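Local coordinates for protein glutamate--cysteine ligase GshA (Methylobacillus flagellatus KT, PDB 3K1T) that probably acts as a ligase that joins glutamate to cysteine, the first step of glutathione synthesis, at residues Leu99-Asn104 with Gly132-Glu137; Pro136-Pro141 with Leu154-Arg159. All blocks are in the same frame, centred on the assembly; numbering follows the deposited sequence. Where two conformers were deposited one is given.

Interaction 1: Leu99-Asn104 with Gly132-Glu137; sequences LLIPEN and GSIAPE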
# COMPACT_ATOMS: atom_id res chain seq x y z
N LEU A 99 -11.92 8.73 16.79
CA LEU A 99 -12.43 10.09 16.90
C LEU A 99 -11.44 11.01 16.22
O LEU A 99 -10.25 10.99 16.56
CB LEU A 99 -12.56 10.50 18.40
CG LEU A 99 -13.14 11.88 18.71
CD1 LEU A 99 -14.63 11.91 18.39
CD2 LEU A 99 -12.92 12.28 20.20
N LEU A 100 -11.92 11.78 15.25
CA LEU A 100 -11.11 12.73 14.51
C LEU A 100 -11.40 14.15 15.01
O LEU A 100 -12.53 14.63 14.94
CB LEU A 100 -11.40 12.66 13.00
CG LEU A 100 -10.64 13.63 12.06
CD1 LEU A 100 -9.14 13.31 12.01
CD2 LEU A 100 -11.25 13.58 10.62
N ILE A 101 -10.37 14.81 15.54
CA ILE A 101 -10.49 16.21 15.97
C ILE A 101 -9.93 17.17 14.90
O ILE A 101 -8.74 17.18 14.64
CB ILE A 101 -9.78 16.45 17.34
CG1 ILE A 101 -10.36 15.47 18.40
CG2 ILE A 101 -9.93 17.91 17.77
CD1 ILE A 101 -9.80 15.60 19.79
N PRO A 102 -10.78 18.00 14.30
CA PRO A 102 -10.38 18.92 13.24
C PRO A 102 -9.85 20.23 13.80
O PRO A 102 -10.03 20.51 15.00
CB PRO A 102 -11.67 19.14 12.48
CG PRO A 102 -12.71 19.11 13.57
CD PRO A 102 -12.22 18.10 14.58
N GLU A 103 -9.20 21.02 12.95
CA GLU A 103 -8.91 22.41 13.27
C GLU A 103 -10.25 23.09 13.64
O GLU A 103 -11.33 22.62 13.24
CB GLU A 103 -8.27 23.13 12.08
CG GLU A 103 -6.78 22.82 11.81
CD GLU A 103 -5.83 23.35 12.92
OE1 GLU A 103 -6.28 24.18 13.76
OE2 GLU A 103 -4.65 22.92 12.97
N ASN A 104 -10.19 24.15 14.44
CA ASN A 104 -11.41 24.85 14.88
C ASN A 104 -12.17 25.61 13.75
O ASN A 104 -13.31 26.05 13.96
CB ASN A 104 -11.13 25.77 16.07
CG ASN A 104 -10.91 25.01 17.40
OD1 ASN A 104 -11.05 23.79 17.47
ND2 ASN A 104 -10.61 25.76 18.46
N GLY A 132 -15.10 14.95 16.14
CA GLY A 132 -15.30 15.60 17.44
C GLY A 132 -14.64 16.96 17.47
O GLY A 132 -13.42 17.08 17.45
N SER A 133 -15.47 17.99 17.53
CA SER A 133 -14.99 19.35 17.64
C SER A 133 -14.59 19.75 19.06
O SER A 133 -15.31 19.44 20.01
CB SER A 133 -16.13 20.30 17.22
OG SER A 133 -15.70 21.65 17.25
N ILE A 134 -13.50 20.49 19.19
CA ILE A 134 -13.15 21.17 20.43
C ILE A 134 -13.32 22.68 20.28
O ILE A 134 -12.78 23.45 21.08
CB ILE A 134 -11.70 20.80 20.90
CG1 ILE A 134 -10.64 21.21 19.87
CG2 ILE A 134 -11.63 19.30 21.22
CD1 ILE A 134 -9.13 21.04 20.36
N ALA A 135 -14.06 23.11 19.27
CA ALA A 135 -14.31 24.53 19.05
C ALA A 135 -15.43 24.94 20.02
O ALA A 135 -16.48 24.31 20.09
CB ALA A 135 -14.72 24.82 17.61
N PRO A 136 -15.18 25.99 20.81
CA PRO A 136 -16.12 26.36 21.88
C PRO A 136 -17.52 26.79 21.38
O PRO A 136 -18.50 26.65 22.09
CB PRO A 136 -15.40 27.51 22.59
CG PRO A 136 -14.57 28.14 21.53
CD PRO A 136 -14.07 26.95 20.70
N GLU A 137 -17.59 27.28 20.15
CA GLU A 137 -18.84 27.62 19.50
C GLU A 137 -19.67 26.44 18.95
O GLU A 137 -20.82 26.60 18.60
CB GLU A 137 -18.58 28.63 18.37
CG GLU A 137 -17.84 28.05 17.17
CD GLU A 137 -16.31 28.12 17.26
OE1 GLU A 137 -15.73 28.35 18.37
OE2 GLU A 137 -15.68 27.93 16.16
O HOH W 1 -12.15 21.36 16.68
O HOH W 2 -10.38 24.53 21.45

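Interaction 2: Pro136-Pro141 with Leu154-Arg159; sequences PEITAP and LEPVRR. With SO4 (sulfate ion), chain C.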
# COMPACT_ATOMS: atom_id res chain seq x y z
N PRO A 136 -15.18 25.99 20.81
CA PRO A 136 -16.12 26.36 21.88
C PRO A 136 -17.52 26.79 21.38
O PRO A 136 -18.50 26.65 22.09
CB PRO A 136 -15.40 27.51 22.59
CG PRO A 136 -14.57 28.14 21.53
CD PRO A 136 -14.07 26.95 20.70
N GLU A 137 -17.59 27.28 20.15
CA GLU A 137 -18.84 27.62 19.50
C GLU A 137 -19.67 26.44 18.95
O GLU A 137 -20.82 26.60 18.60
CB GLU A 137 -18.58 28.63 18.37
CG GLU A 137 -17.84 28.05 17.17
CD GLU A 137 -16.31 28.12 17.26
OE1 GLU A 137 -15.73 28.35 18.37
OE2 GLU A 137 -15.68 27.93 16.16
N ILE A 138 -19.11 25.24 18.91
CA ILE A 138 -19.90 24.06 18.54
C ILE A 138 -20.43 23.47 19.84
O ILE A 138 -19.69 22.89 20.61
CB ILE A 138 -19.07 23.00 17.74
CG1 ILE A 138 -18.56 23.59 16.40
CG2 ILE A 138 -19.89 21.69 17.51
CD1 ILE A 138 -19.68 24.00 15.40
N THR A 139 -21.72 23.64 20.08
CA THR A 139 -22.34 23.19 21.31
C THR A 139 -23.40 22.11 21.08
O THR A 139 -23.97 21.58 22.02
CB THR A 139 -22.92 24.42 22.09
OG1 THR A 139 -23.94 25.04 21.31
CG2 THR A 139 -21.83 25.47 22.33
N ALA A 140 -23.62 21.73 19.82
CA ALA A 140 -24.55 20.66 19.48
C ALA A 140 -24.13 20.09 18.12
O ALA A 140 -23.35 20.71 17.41
CB ALA A 140 -26.02 21.20 19.44
N PRO A 141 -24.62 18.90 17.77
CA PRO A 141 -24.34 18.37 16.42
C PRO A 141 -24.66 19.40 15.35
O PRO A 141 -25.76 19.99 15.36
CB PRO A 141 -25.25 17.16 16.32
CG PRO A 141 -25.51 16.75 17.77
CD PRO A 141 -25.60 18.05 18.48
N LEU A 154 -20.24 17.81 12.58
CA LEU A 154 -19.36 18.11 13.71
C LEU A 154 -20.14 17.95 14.97
O LEU A 154 -21.28 18.47 15.08
CB LEU A 154 -18.83 19.54 13.69
CG LEU A 154 -17.92 20.09 12.61
CD1 LEU A 154 -17.41 21.47 13.02
CD2 LEU A 154 -16.77 19.18 12.31
N GLU A 155 -19.57 17.24 15.94
CA GLU A 155 -20.21 17.00 17.22
C GLU A 155 -19.27 17.50 18.33
O GLU A 155 -18.05 17.25 18.28
CB GLU A 155 -20.49 15.52 17.38
CG GLU A 155 -21.37 14.89 16.28
CD GLU A 155 -21.38 13.36 16.34
OE1 GLU A 155 -21.87 12.84 17.38
OE2 GLU A 155 -20.93 12.69 15.35
N PRO A 156 -19.82 18.19 19.34
CA PRO A 156 -18.94 18.64 20.42
C PRO A 156 -18.34 17.48 21.25
O PRO A 156 -19.07 16.61 21.66
CB PRO A 156 -19.87 19.50 21.30
CG PRO A 156 -21.20 18.96 21.08
CD PRO A 156 -21.22 18.56 19.60
N VAL A 157 -17.04 17.47 21.49
CA VAL A 157 -16.41 16.47 22.33
C VAL A 157 -16.99 16.60 23.76
O VAL A 157 -17.22 17.70 24.22
CB VAL A 157 -14.87 16.65 22.32
CG1 VAL A 157 -14.22 15.90 23.45
CG2 VAL A 157 -14.28 16.22 20.95
N ARG A 158 -17.27 15.48 24.40
CA ARG A 158 -17.68 15.44 25.81
C ARG A 158 -16.63 14.65 26.56
O ARG A 158 -16.31 13.51 26.15
CB ARG A 158 -19.02 14.73 25.91
CG ARG A 158 -19.54 14.58 27.34
CD ARG A 158 -20.22 15.84 27.83
NE ARG A 158 -20.86 15.62 29.14
CZ ARG A 158 -20.37 16.03 30.32
NH1 ARG A 158 -19.21 16.69 30.41
NH2 ARG A 158 -21.07 15.76 31.42
N ARG A 159 -16.10 15.20 27.65
CA ARG A 159 -15.18 14.41 28.48
C ARG A 159 -15.91 13.84 29.67
O ARG A 159 -16.47 14.61 30.48
CB ARG A 159 -13.99 15.25 28.96
CG ARG A 159 -13.02 14.42 29.80
CD ARG A 159 -11.74 15.15 29.99
NE ARG A 159 -10.79 14.43 30.85
CZ ARG A 159 -9.48 14.68 30.88
NH1 ARG A 159 -8.94 15.61 30.11
NH2 ARG A 159 -8.71 14.01 31.73
S SO4 C . -19.54 18.36 33.66
O1 SO4 C . -19.95 19.55 32.92
O2 SO4 C . -20.60 17.33 33.65
O3 SO4 C . -18.34 17.75 33.01
O4 SO4 C . -19.29 18.77 35.06

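Interaction 1: Leu99-Asn104 with Gly132-Glu137
The C-terminal ends of two neighbouring parallel strands, the outer members of the beta-alpha-beta unit formed by strand 97-102, helix 109-124 and strand 128-133, meet here, L100 and I101 lying against G132. One direct hydrogen bond joins them, from G132 N to L100 O at 2.9 Å, with an N-H...O angle of 152°. Just past it, I101 CA makes a CA-H...O contact of 3.4 Å with G132 O, an oxygen that the contact buries without a hydrogen-bond partner. P102 has no N-H to offer it and instead sets its CD 3.3 Å away. Glycine suits this position, since a side chain at G132 would run into L99 CD1, itself 3.8 Å from G132 N. I101 CG2 also packs 4.0 Å from I134 CG1, the two isoleucines crossing at about a right angle.

Farther along, two waters bridge the segments. One molecule donates to P102 O and N104 OD1 and accepts from I134 N, while a second joins N104 ND2 to I134 O. The N104 amide also rests against A135: chi1 of -74° sets CG beside the backbone N, where it lies 3.8 Å from A135 CB. An alanine in place of this asparagine would probably leave both waters short of a partner and open a gap beside A135. The segment 132-137 then turns through an ST turn, in which A135 N donates to S133 OG at 3.0 Å.

Interaction 2: Pro136-Pro141 with Leu154-Arg159
The loop segment 136-141 passes over the middle of strand 151-160 without pairing with it in these residues: the backbones come nearest at P141 and E155, whose CA atoms are 4.4 Å apart, and T139, earlier in the loop, lies nearest P156. The two segments share no direct hydrogen bond. Their nearest polar approach is a CA-H...O contact, P141 CA to L154 O at 3.3 Å, with an angle of 144° at the hydrogen. Only past P141 does the chain join the sheet, where T142 pairs with L154 as strand 142-145 begins.

Two side chains carry most of the packing. I138 points at the strand and divides its branches: CG2, anti to the backbone N, reaches P156 CD at 4.0 Å, while the CG1 arm turns to L154, I138 CD1 lying 4.1 Å from L154 CD1. It crosses both partners at about a right angle. The P156 ring is touched along its rim by successive pieces of the loop backbone, with CB 3.5 Å from I138 O, CG 3.8 Å from T139 C and CD 3.6 Å from A140 C. S133 of strand 128-133 also touches I138. The P141 ring rests more loosely beside the aliphatic part of E155, whose carboxylate forms a salt bridge with R130.

Farther along the strand, R158 takes no part in the packing. Its NH1 and NH2 each donate to a different oxygen of a sulfate, NH1 to O3 along a nearly straight bond (173°); the ion probably came from the crystallisation liquor. Between the segments, then, the chemistry is that of van der Waals packing: proline has no N-H at 156 or 141, and the two segments meet mainly through apolar surface and one CA-H...O contact.

Both interactions belong to one mixed sheet, and their centres lie about 7 Å apart. Along the chain they follow one another: interaction 1 brings strand 97-102 beside the end of strand 128-133, and the loop leaving that strand, whose P136 and E137 are common to both, leads into interaction 2. Strand 151-160, parallel to 128-133, lies next to it, joined through S133, whose backbone N and O probably bond to E155 O and V157 N, and whose OG packs against I138 CG1. Strand 128-133 is thus the shared middle element, flanked by 97-102 and 151-160, and the loop leaving this inner strand packs over its neighbour 151-160.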